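Local coordinates for protein GCN5-related N-acetyltransferase (Brucella melitensis biovar Abortus 2308, PDB 3TCV) that probably transfers an acetyl group from acetyl-coenzyme A to an amine, as a GNAT-family acetyltransferase related to enzymes that acetylate protein N-termini, at residues B[151-154]-B[155-159]; B[214-217]-B[218-222]; B[69-72]-B[73-76]; B[84-87]-B[88-91]. All blocks are in the same frame, centred on the assembly; numbering follows the deposited sequence.

Contact 1: B[151-154]-B[155-159]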
loop_
_atom_site.group_PDB
_atom_site.type_symbol
_atom_site.label_atom_id
_atom_site.label_comp_id
_atom_site.label_asym_id
_atom_site.label_seq_id
_atom_site.Cartn_x
_atom_site.Cartn_y
_atom_site.Cartn_z
ATOM N N PHE B 151 6.210 2.978 -20.252
ATOM C CA PHE B 151 5.153 2.918 -19.263
ATOM C C PHE B 151 4.927 4.283 -18.603
ATOM O O PHE B 151 3.780 4.710 -18.431
ATOM C CB PHE B 151 5.501 1.904 -18.168
ATOM C CG PHE B 151 4.984 0.497 -18.393
ATOM C CD1 PHE B 151 4.446 0.070 -19.610
ATOM C CD2 PHE B 151 5.095 -0.441 -17.356
ATOM C CE1 PHE B 151 3.985 -1.238 -19.750
ATOM C CE2 PHE B 151 4.642 -1.744 -17.503
ATOM C CZ PHE B 151 4.095 -2.136 -18.711
ATOM N N MET B 152 6.016 4.956 -18.226
ATOM C CA MET B 152 5.907 6.216 -17.494
ATOM C C MET B 152 5.202 7.260 -18.362
ATOM O O MET B 152 4.310 8.003 -17.914
ATOM C CB MET B 152 7.274 6.720 -17.062
ATOM C CG MET B 152 7.173 7.844 -16.036
ATOM S SD MET B 152 8.630 8.004 -14.999
ATOM C CE MET B 152 9.806 8.542 -16.190
ATOM N N GLN B 153 5.598 7.286 -19.627
ATOM C CA GLN B 153 5.003 8.205 -20.593
ATOM C C GLN B 153 3.502 7.961 -20.770
ATOM O O GLN B 153 2.707 8.901 -20.830
ATOM C CB GLN B 153 5.689 8.026 -21.934
ATOM C CG GLN B 153 5.260 9.053 -22.957
ATOM C CD GLN B 153 6.151 9.038 -24.165
ATOM O OE1 GLN B 153 6.780 10.055 -24.499
ATOM N NE2 GLN B 153 6.243 7.889 -24.812
ATOM N N TYR B 154 3.134 6.686 -20.864
ATOM C CA TYR B 154 1.736 6.289 -21.056
ATOM C C TYR B 154 0.889 6.696 -19.857
ATOM O O TYR B 154 -0.193 7.279 -20.012
ATOM C CB TYR B 154 1.683 4.793 -21.270
ATOM C CG TYR B 154 0.300 4.206 -21.370
ATOM C CD1 TYR B 154 -0.602 4.626 -22.355
ATOM C CD2 TYR B 154 -0.099 3.187 -20.496
ATOM C CE1 TYR B 154 -1.872 4.046 -22.454
ATOM C CE2 TYR B 154 -1.354 2.615 -20.585
ATOM C CZ TYR B 154 -2.234 3.041 -21.560
ATOM O OH TYR B 154 -3.471 2.433 -21.600
ATOM N N VAL B 155 1.433 6.415 -18.679
ATOM C CA VAL B 155 0.782 6.690 -17.409
ATOM C C VAL B 155 0.499 8.191 -17.240
ATOM O O VAL B 155 -0.599 8.567 -16.821
ATOM C CB VAL B 155 1.623 6.072 -16.260
ATOM C CG1 VAL B 155 1.336 6.709 -14.918
ATOM C CG2 VAL B 155 1.426 4.538 -16.258
ATOM N N PHE B 156 1.451 9.046 -17.615
ATOM C CA PHE B 156 1.305 10.479 -17.397
ATOM C C PHE B 156 0.702 11.212 -18.590
ATOM O O PHE B 156 -0.276 11.901 -18.424
ATOM C CB PHE B 156 2.640 11.107 -17.007
ATOM C CG PHE B 156 3.082 10.756 -15.608
ATOM C CD1 PHE B 156 2.281 11.065 -14.517
ATOM C CD2 PHE B 156 4.280 10.143 -15.380
ATOM C CE1 PHE B 156 2.678 10.753 -13.212
ATOM C CE2 PHE B 156 4.679 9.811 -14.093
ATOM C CZ PHE B 156 3.885 10.125 -13.012
ATOM N N ASP B 157 1.279 11.048 -19.773
ATOM C CA ASP B 157 0.770 11.762 -20.946
ATOM C C ASP B 157 -0.535 11.218 -21.497
ATOM O O ASP B 157 -1.295 11.987 -22.110
ATOM C CB ASP B 157 1.798 11.768 -22.086
ATOM C CG ASP B 157 2.982 12.660 -21.813
ATOM O OD1 ASP B 157 2.928 13.541 -20.930
ATOM O OD2 ASP B 157 3.991 12.470 -22.515
ATOM N N VAL B 158 -0.796 9.924 -21.360
ATOM C CA VAL B 158 -2.038 9.362 -21.923
ATOM C C VAL B 158 -3.104 9.168 -20.843
ATOM O O VAL B 158 -4.202 9.679 -20.972
ATOM C CB VAL B 158 -1.795 8.064 -22.715
ATOM C CG1 VAL B 158 -3.109 7.474 -23.221
ATOM C CG2 VAL B 158 -0.858 8.350 -23.880
ATOM N N LEU B 159 -2.796 8.416 -19.799
ATOM C CA LEU B 159 -3.778 8.147 -18.731
ATOM C C LEU B 159 -4.036 9.331 -17.790
ATOM O O LEU B 159 -5.110 9.436 -17.197
ATOM C CB LEU B 159 -3.366 6.903 -17.950
ATOM C CG LEU B 159 -3.293 5.555 -18.684
ATOM C CD1 LEU B 159 -2.938 4.463 -17.678
ATOM C CD2 LEU B 159 -4.601 5.224 -19.397
#

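Contact 2: B[214-217]-B[218-222]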
loop_
_atom_site.group_PDB
_atom_site.type_symbol
_atom_site.label_atom_id
_atom_site.label_comp_id
_atom_site.label_asym_id
_atom_site.label_seq_id
_atom_site.Cartn_x
_atom_site.Cartn_y
_atom_site.Cartn_z
ATOM N N PRO B 214 7.438 16.144 -16.199
ATOM C CA PRO B 214 7.951 16.853 -17.395
ATOM C C PRO B 214 9.485 16.979 -17.465
ATOM O O PRO B 214 10.072 16.803 -18.539
ATOM C CB PRO B 214 7.247 18.210 -17.329
ATOM C CG PRO B 214 5.994 17.954 -16.577
ATOM C CD PRO B 214 6.409 16.934 -15.514
ATOM N N ALA B 215 10.137 17.234 -16.336
ATOM C CA ALA B 215 11.601 17.326 -16.320
ATOM C C ALA B 215 12.224 15.954 -16.550
ATOM O O ALA B 215 13.241 15.832 -17.243
ATOM C CB ALA B 215 12.099 17.946 -15.018
ATOM N N LEU B 216 11.616 14.915 -15.984
ATOM C CA LEU B 216 12.090 13.572 -16.250
ATOM C C LEU B 216 11.990 13.217 -17.726
ATOM O O LEU B 216 12.943 12.683 -18.294
ATOM C CB LEU B 216 11.344 12.551 -15.397
ATOM C CG LEU B 216 11.826 12.532 -13.966
ATOM C CD1 LEU B 216 10.899 11.598 -13.181
ATOM C CD2 LEU B 216 13.294 12.076 -13.861
ATOM N N LYS B 217 10.847 13.509 -18.332
ATOM C CA LYS B 217 10.642 13.203 -19.741
ATOM C C LYS B 217 11.789 13.775 -20.591
ATOM O O LYS B 217 12.362 13.049 -21.410
ATOM C CB LYS B 217 9.283 13.728 -20.232
ATOM C CG LYS B 217 8.995 13.447 -21.696
ATOM C CD LYS B 217 7.635 13.976 -22.141
ATOM C CE LYS B 217 7.280 13.471 -23.535
ATOM N NZ LYS B 217 5.958 13.999 -23.983
ATOM N N GLN B 218 12.141 15.043 -20.366
ATOM C CA GLN B 218 13.222 15.701 -21.123
ATOM C C GLN B 218 14.563 14.974 -20.949
ATOM O O GLN B 218 15.301 14.796 -21.910
ATOM C CB GLN B 218 13.361 17.192 -20.740
ATOM C CG GLN B 218 12.108 18.011 -21.035
ATOM C CD GLN B 218 12.320 19.519 -21.053
ATOM O OE1 GLN B 218 13.101 20.072 -20.271
ATOM N NE2 GLN B 218 11.612 20.197 -21.958
ATOM N N ALA B 219 14.854 14.531 -19.723
ATOM C CA ALA B 219 16.135 13.888 -19.417
ATOM C C ALA B 219 16.224 12.496 -20.048
ATOM O O ALA B 219 17.281 12.100 -20.530
ATOM C CB ALA B 219 16.347 13.818 -17.903
ATOM N N TYR B 220 15.122 11.750 -20.021
ATOM C CA TYR B 220 15.087 10.443 -20.659
ATOM C C TYR B 220 15.230 10.585 -22.182
ATOM O O TYR B 220 15.934 9.807 -22.812
ATOM C CB TYR B 220 13.779 9.741 -20.386
ATOM C CG TYR B 220 13.654 8.943 -19.089
ATOM C CD1 TYR B 220 13.659 7.536 -19.096
ATOM C CD2 TYR B 220 13.451 9.581 -17.860
ATOM C CE1 TYR B 220 13.487 6.809 -17.905
ATOM C CE2 TYR B 220 13.301 8.864 -16.694
ATOM C CZ TYR B 220 13.322 7.482 -16.709
ATOM O OH TYR B 220 13.115 6.800 -15.513
ATOM N N GLN B 221 14.490 11.535 -22.749
ATOM C CA GLN B 221 14.514 11.732 -24.210
ATOM C C GLN B 221 15.930 12.073 -24.646
ATOM O O GLN B 221 16.398 11.587 -25.663
ATOM C CB GLN B 221 13.536 12.830 -24.639
ATOM C CG GLN B 221 12.107 12.332 -24.802
ATOM C CD GLN B 221 11.108 13.447 -25.084
ATOM O OE1 GLN B 221 11.276 14.582 -24.645
ATOM N NE2 GLN B 221 10.037 13.101 -25.787
ATOM N N ALA B 222 16.619 12.888 -23.865
ATOM C CA ALA B 222 17.995 13.270 -24.181
ATOM C C ALA B 222 18.918 12.052 -24.093
ATOM O O ALA B 222 19.742 11.830 -24.971
ATOM C CB ALA B 222 18.470 14.374 -23.244
#

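Contact 3: B[69-72]-B[73-76]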
loop_
_atom_site.group_PDB
_atom_site.type_symbol
_atom_site.label_atom_id
_atom_site.label_comp_id
_atom_site.label_asym_id
_atom_site.label_seq_id
_atom_site.Cartn_x
_atom_site.Cartn_y
_atom_site.Cartn_z
ATOM N N GLN B 69 20.012 -16.336 -9.977
ATOM C CA GLN B 69 20.471 -15.030 -9.461
ATOM C C GLN B 69 19.509 -13.918 -9.855
ATOM O O GLN B 69 19.102 -13.122 -9.011
ATOM C CB GLN B 69 21.908 -14.668 -9.928
ATOM N N ARG B 70 19.117 -13.876 -11.130
ATOM C CA ARG B 70 18.238 -12.819 -11.621
ATOM C C ARG B 70 16.865 -12.836 -10.978
ATOM O O ARG B 70 16.218 -11.803 -10.913
ATOM C CB ARG B 70 18.084 -12.893 -13.144
ATOM C CG ARG B 70 19.372 -12.626 -13.897
ATOM C CD ARG B 70 19.249 -12.918 -15.381
ATOM N NE ARG B 70 20.568 -12.812 -16.004
ATOM C CZ ARG B 70 21.148 -11.670 -16.359
ATOM N NH1 ARG B 70 20.512 -10.503 -16.259
ATOM N NH2 ARG B 70 22.379 -11.708 -16.873
ATOM N N PHE B 71 16.401 -14.008 -10.541
ATOM C CA PHE B 71 15.059 -14.138 -9.962
ATOM C C PHE B 71 15.045 -14.015 -8.447
ATOM O O PHE B 71 13.975 -14.085 -7.863
ATOM C CB PHE B 71 14.419 -15.474 -10.367
ATOM C CG PHE B 71 13.646 -15.418 -11.656
ATOM C CD1 PHE B 71 12.272 -15.581 -11.667
ATOM C CD2 PHE B 71 14.283 -15.179 -12.859
ATOM C CE1 PHE B 71 11.557 -15.527 -12.841
ATOM C CE2 PHE B 71 13.571 -15.119 -14.043
ATOM C CZ PHE B 71 12.207 -15.290 -14.036
ATOM N N THR B 72 16.206 -13.810 -7.818
ATOM C CA THR B 72 16.329 -13.819 -6.346
ATOM C C THR B 72 15.232 -13.013 -5.655
ATOM O O THR B 72 14.560 -13.525 -4.740
ATOM C CB THR B 72 17.689 -13.241 -5.901
ATOM O OG1 THR B 72 18.751 -14.037 -6.445
ATOM C CG2 THR B 72 17.803 -13.225 -4.385
ATOM N N TRP B 73 15.041 -11.774 -6.113
ATOM C CA TRP B 73 14.123 -10.836 -5.448
ATOM C C TRP B 73 12.753 -10.807 -6.021
ATOM O O TRP B 73 11.903 -10.080 -5.516
ATOM C CB TRP B 73 14.696 -9.415 -5.481
ATOM C CG TRP B 73 16.082 -9.342 -4.950
ATOM C CD1 TRP B 73 17.258 -9.163 -5.673
ATOM C CD2 TRP B 73 16.495 -9.465 -3.567
ATOM N NE1 TRP B 73 18.340 -9.156 -4.848
ATOM C CE2 TRP B 73 17.954 -9.344 -3.564
ATOM C CE3 TRP B 73 15.834 -9.669 -2.372
ATOM C CZ2 TRP B 73 18.692 -9.410 -2.397
ATOM C CZ3 TRP B 73 16.586 -9.735 -1.194
ATOM C CH2 TRP B 73 17.986 -9.619 -1.207
ATOM N N LEU B 74 12.516 -11.551 -7.099
ATOM C CA LEU B 74 11.200 -11.620 -7.715
ATOM C C LEU B 74 10.299 -12.536 -6.906
ATOM O O LEU B 74 10.775 -13.320 -6.113
ATOM C CB LEU B 74 11.323 -12.142 -9.144
ATOM C CG LEU B 74 11.973 -11.193 -10.143
ATOM C CD1 LEU B 74 11.806 -11.723 -11.567
ATOM C CD2 LEU B 74 11.369 -9.808 -10.015
ATOM N N PHE B 75 8.991 -12.448 -7.112
ATOM C CA PHE B 75 8.064 -13.352 -6.430
ATOM C C PHE B 75 8.154 -14.759 -7.013
ATOM O O PHE B 75 7.942 -15.734 -6.305
ATOM C CB PHE B 75 6.623 -12.825 -6.512
ATOM C CG PHE B 75 6.439 -11.467 -5.881
ATOM C CD1 PHE B 75 6.942 -11.197 -4.618
ATOM C CD2 PHE B 75 5.768 -10.455 -6.553
ATOM C CE1 PHE B 75 6.788 -9.948 -4.044
ATOM C CE2 PHE B 75 5.611 -9.201 -5.979
ATOM C CZ PHE B 75 6.123 -8.954 -4.726
ATOM N N GLU B 76 8.528 -14.857 -8.290
ATOM C CA GLU B 76 8.590 -16.141 -8.985
ATOM C C GLU B 76 9.981 -16.777 -8.842
ATOM O O GLU B 76 10.966 -16.124 -8.495
ATOM C CB GLU B 76 8.302 -15.958 -10.483
ATOM C CG GLU B 76 6.940 -15.378 -10.863
ATOM C CD GLU B 76 6.751 -13.891 -10.556
ATOM O OE1 GLU B 76 7.694 -13.065 -10.714
ATOM O OE2 GLU B 76 5.616 -13.535 -10.160
HETATM O O HOH W 1 15.903 -10.485 -8.522
#

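Contact 4: B[84-87]-B[88-91]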
loop_
_atom_site.group_PDB
_atom_site.type_symbol
_atom_site.label_atom_id
_atom_site.label_comp_id
_atom_site.label_asym_id
_atom_site.label_seq_id
_atom_site.Cartn_x
_atom_site.Cartn_y
_atom_site.Cartn_z
ATOM N N GLU B 84 6.646 -26.521 -17.362
ATOM C CA GLU B 84 6.423 -26.013 -16.007
ATOM C C GLU B 84 6.160 -24.509 -15.972
ATOM O O GLU B 84 5.610 -24.011 -14.998
ATOM C CB GLU B 84 7.596 -26.392 -15.077
ATOM C CG GLU B 84 7.543 -27.850 -14.611
ATOM C CD GLU B 84 8.694 -28.262 -13.687
ATOM O OE1 GLU B 84 9.689 -27.534 -13.566
ATOM O OE2 GLU B 84 8.606 -29.343 -13.076
ATOM N N PHE B 85 6.531 -23.819 -17.041
ATOM C CA PHE B 85 6.340 -22.374 -17.165
ATOM C C PHE B 85 4.896 -22.018 -17.533
ATOM O O PHE B 85 4.414 -20.915 -17.252
ATOM C CB PHE B 85 7.311 -21.858 -18.232
ATOM C CG PHE B 85 7.357 -20.361 -18.380
ATOM C CD1 PHE B 85 7.617 -19.557 -17.278
ATOM C CD2 PHE B 85 7.225 -19.770 -19.627
ATOM C CE1 PHE B 85 7.708 -18.182 -17.404
ATOM C CE2 PHE B 85 7.304 -18.395 -19.768
ATOM C CZ PHE B 85 7.558 -17.602 -18.655
ATOM N N GLU B 86 4.201 -22.957 -18.169
ATOM C CA GLU B 86 2.900 -22.638 -18.747
ATOM C C GLU B 86 1.847 -22.107 -17.768
ATOM O O GLU B 86 1.163 -21.160 -18.109
ATOM C CB GLU B 86 2.333 -23.828 -19.551
ATOM C CG GLU B 86 1.221 -23.418 -20.518
ATOM C CD GLU B 86 1.674 -22.538 -21.681
ATOM O OE1 GLU B 86 2.858 -22.558 -22.075
ATOM O OE2 GLU B 86 0.817 -21.808 -22.254
ATOM N N PRO B 87 1.716 -22.692 -16.570
ATOM C CA PRO B 87 0.691 -22.164 -15.662
ATOM C C PRO B 87 0.878 -20.687 -15.304
ATOM O O PRO B 87 -0.074 -19.919 -15.372
ATOM C CB PRO B 87 0.843 -23.037 -14.419
ATOM C CG PRO B 87 1.314 -24.340 -14.970
ATOM C CD PRO B 87 2.282 -23.950 -16.058
ATOM N N TRP B 88 2.091 -20.313 -14.926
ATOM C CA TRP B 88 2.385 -18.891 -14.647
ATOM C C TRP B 88 2.159 -18.032 -15.840
ATOM O O TRP B 88 1.618 -16.934 -15.730
ATOM C CB TRP B 88 3.809 -18.682 -14.111
ATOM C CG TRP B 88 4.074 -17.217 -13.794
ATOM C CD1 TRP B 88 3.881 -16.551 -12.584
ATOM C CD2 TRP B 88 4.550 -16.194 -14.717
ATOM N NE1 TRP B 88 4.204 -15.221 -12.708
ATOM C CE2 TRP B 88 4.609 -14.943 -13.958
ATOM C CE3 TRP B 88 4.897 -16.177 -16.065
ATOM C CZ2 TRP B 88 5.017 -13.754 -14.544
ATOM C CZ3 TRP B 88 5.319 -14.974 -16.630
ATOM C CH2 TRP B 88 5.363 -13.788 -15.878
ATOM N N LEU B 89 2.579 -18.504 -17.007
ATOM C CA LEU B 89 2.451 -17.747 -18.234
ATOM C C LEU B 89 0.987 -17.480 -18.569
ATOM O O LEU B 89 0.607 -16.363 -18.921
ATOM C CB LEU B 89 3.107 -18.522 -19.381
ATOM C CG LEU B 89 3.029 -17.879 -20.753
ATOM C CD1 LEU B 89 3.847 -16.584 -20.794
ATOM C CD2 LEU B 89 3.517 -18.883 -21.785
ATOM N N ASP B 90 0.164 -18.522 -18.489
ATOM C CA ASP B 90 -1.268 -18.369 -18.773
ATOM C C ASP B 90 -1.953 -17.400 -17.800
ATOM O O ASP B 90 -2.742 -16.545 -18.206
ATOM C CB ASP B 90 -1.955 -19.731 -18.747
ATOM C CG ASP B 90 -1.433 -20.656 -19.824
ATOM O OD1 ASP B 90 -0.671 -20.183 -20.699
ATOM O OD2 ASP B 90 -1.757 -21.863 -19.787
ATOM N N LYS B 91 -1.674 -17.541 -16.515
ATOM C CA LYS B 91 -2.280 -16.649 -15.520
ATOM C C LYS B 91 -1.850 -15.200 -15.776
ATOM O O LYS B 91 -2.687 -14.282 -15.788
ATOM C CB LYS B 91 -1.886 -17.074 -14.123
ATOM C CG LYS B 91 -2.556 -16.276 -13.034
ATOM C CD LYS B 91 -2.039 -16.724 -11.676
ATOM C CE LYS B 91 -2.823 -16.056 -10.555
ATOM N NZ LYS B 91 -2.014 -16.089 -9.311
HETATM O O HOH W 2 4.447 -21.771 -14.010
#

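Contact 1: B[151-154]-B[155-159]
Tyr154 and Leu159 meet where helix 142-158 runs out into the loop beyond it. The backbone bonds change pattern here. Val155 N, Phe156 N and Asp157 N donate to the carbonyls of Phe151, Met152 and Gln153 in regular alpha-helical steps. Tyr154 O then accepts twice: the bond from Leu159 N, five residues on, is 2.8 Å long, nearly in line with the C=O bond, and makes this a wider, pi-type turn; Val158 N, at 3.0 Å, comes from above the carbonyl plane.

Among the apolar contacts, Leu159 CG sits over one face of the Tyr154 ring, 4.1 Å from its centroid, a CH-pi contact. CD1 lies against Tyr154 CE2, and the CD2 methyl packs beside Tyr154 OH. Val158 CB packs against Tyr154 CD1 at 3.7 Å. With CG anti to the backbone N (chi1 175°), the Tyr154 ring is carried along the helix toward both partners. On another side of the helix, Met152 CG touches Phe156 CE2 at 3.7 Å.

The polar ends have partners elsewhere in the chain: Tyr154 OH bonds Glu35 N, Asp157 OD1 takes a hydrogen bond from Trp213 NE1, and OD2 forms a salt bridge with Lys217 NZ. Phe151 and Val155 pack on strands 110-121 and 163-169. This is the C-terminal end of the helix in a GNAT beta-alpha-beta unit, where the helix makes the crossover between parallel strands 126-134 and 163-169.

Contact 2: B[214-217]-B[218-222]
Lys217 and Gln221, one turn apart on helix 213-224, lie with their side chains across each other. From CB outward, the lysine starts beside the amide of Gln218, where the chain itself holds CB. CG stands 3.9 Å from Gln221 OE1. Because every torsion beyond this is close to 180°, the chain runs straight, and CE arrives beside the amide of Gln221, 3.6 Å from NE2. The glutamine amide thus flanks the aliphatic part of the lysine and takes no part in gripping its charge. NZ continues past it to Asp157 on helix 142-158, and the same lysine chain also packs against Gln153 there.

On the buried side, Leu216 O has Tyr220 N as its donor at 2.9 Å, almost straight at 167°, and the tyrosine ring brings CD2 to 3.2 Å from the same oxygen, which lies at the ring edge and near its plane. Leu216 CD2 approaches Tyr220 CE2 loosely at 4.3 Å. The phenol is anchored elsewhere, its OH bonded to Phe182 O, while its ring meets Phe149 and Met152.

Gln218 N, Ala219 N and Gln221 N complete the i to i+4 ladder with Pro214, Ala215 and Lys217; the Pro214 bond is the longest, at 3.3 Å. Leu216 and Ala219 also touch Arg243 of helix 239-245. The arrangement is that of an amphipathic alpha-helix packed between the helix of the GNAT beta-alpha-beta unit and the C-terminal helix.

Contact 3: B[69-72]-B[73-76]
Phe71 and Leu74 close a type I beta turn that leads out of helix 67-70, on the loop toward helix 82-94 in this GNAT fold. Its backbone bond, from Leu74 N to Phe71 O, is 3.0 Å long and comes from well above the carbonyl plane.

The tight part lies around the Phe71 ring. Leu74 CD1 rests over one face, 4.0 Å from the centroid and displaced toward the rim. Glu76 O stands at the ring edge, 3.5 Å from Phe71 CD1, and Glu76 CB touches CE1. Tyr133 and Pro78 also pack on this phenylalanine, while the carboxylate of Glu76 turns to a salt bridge with Arg114.

The solvent side belongs to Thr72 and Trp73. A water bridges the turn, donating to Arg70 O and accepting from Trp73 N at 2.9 Å. Exposed Thr72 uses both its backbone N and its hydroxyl on Gln69 O, from the same face of that carbonyl; OG1 lies 2.7 Å away. The same rotamer (chi1 -61°) sets CG2 beside the carbonyl carbon, on the side of the next residue, and even here packing is close: Thr72 CG2 sits 4.0 Å from the centroid of the Trp73 five-membered ring, 9° off its normal.

Contact 4: B[84-87]-B[88-91]
Glu86 and Asp90, one turn apart on helix 82-94, bring their carboxylates together: Glu86 OE2 lies only 2.7 Å from Asp90 OD1, with the two planes 67° apart. The glutamate chain bends at chi2 (67°), which turns its acid along the helix toward the aspartate. Its other oxygen, OE1, forms a salt bridge with Arg82, whose positive charge probably offsets part of the repulsion between the two acids.

Beneath them three i to i+4 bonds hold the turn. Asp90 N donates to Glu86 O at 2.8 Å, and Leu89 N and Lys91 N bond Phe85 O and Pro87 O. Pro87 has no N-H to give to the preceding turn, and the helix is kinked there. Next to this break a water donates to Glu84 O and accepts from Trp88 N at 2.9 Å, standing in for the direct i to i+4 bond between Trp88 N and Glu84 O.

The apolar face comes last. Phe85 and Trp88 lie side by side, their planes 25° apart but slid so far that the rings barely overlap; Phe85 CE1 touches Trp88 CE3 at 3.7 Å. Leu89 CB sits over one face of Phe85, and CD1 meets its CE2 at 4.0 Å. Phe85 also packs on Leu58 and Phe59 of helix 51-61, and Trp88 meets Phe100 edge-to-face.

So close an approach of two acid oxygens implies that one of the pair probably holds a proton.

In the fold
The four contacts fall into two pairs. Contacts 1 and 2 have centres 13 Å apart and join helix 142-158 to helix 213-224: Lys217 NZ reaches Asp157 OD2 at 2.9 Å, and Met152 CE packs on Tyr220 CE2 at 3.5 Å. Contacts 3 and 4, with centres 16 Å apart, belong to successive elements of the chain and touch where Glu76 CG meets Trp88 NE1 at 3.3 Å. Contacts 2 and 3 lie on opposite sides of the chain's centre, their centres about 30 Å apart, as do contacts 2 and 4, about 36 Å apart, and contacts 1 and 3, about 27 Å apart.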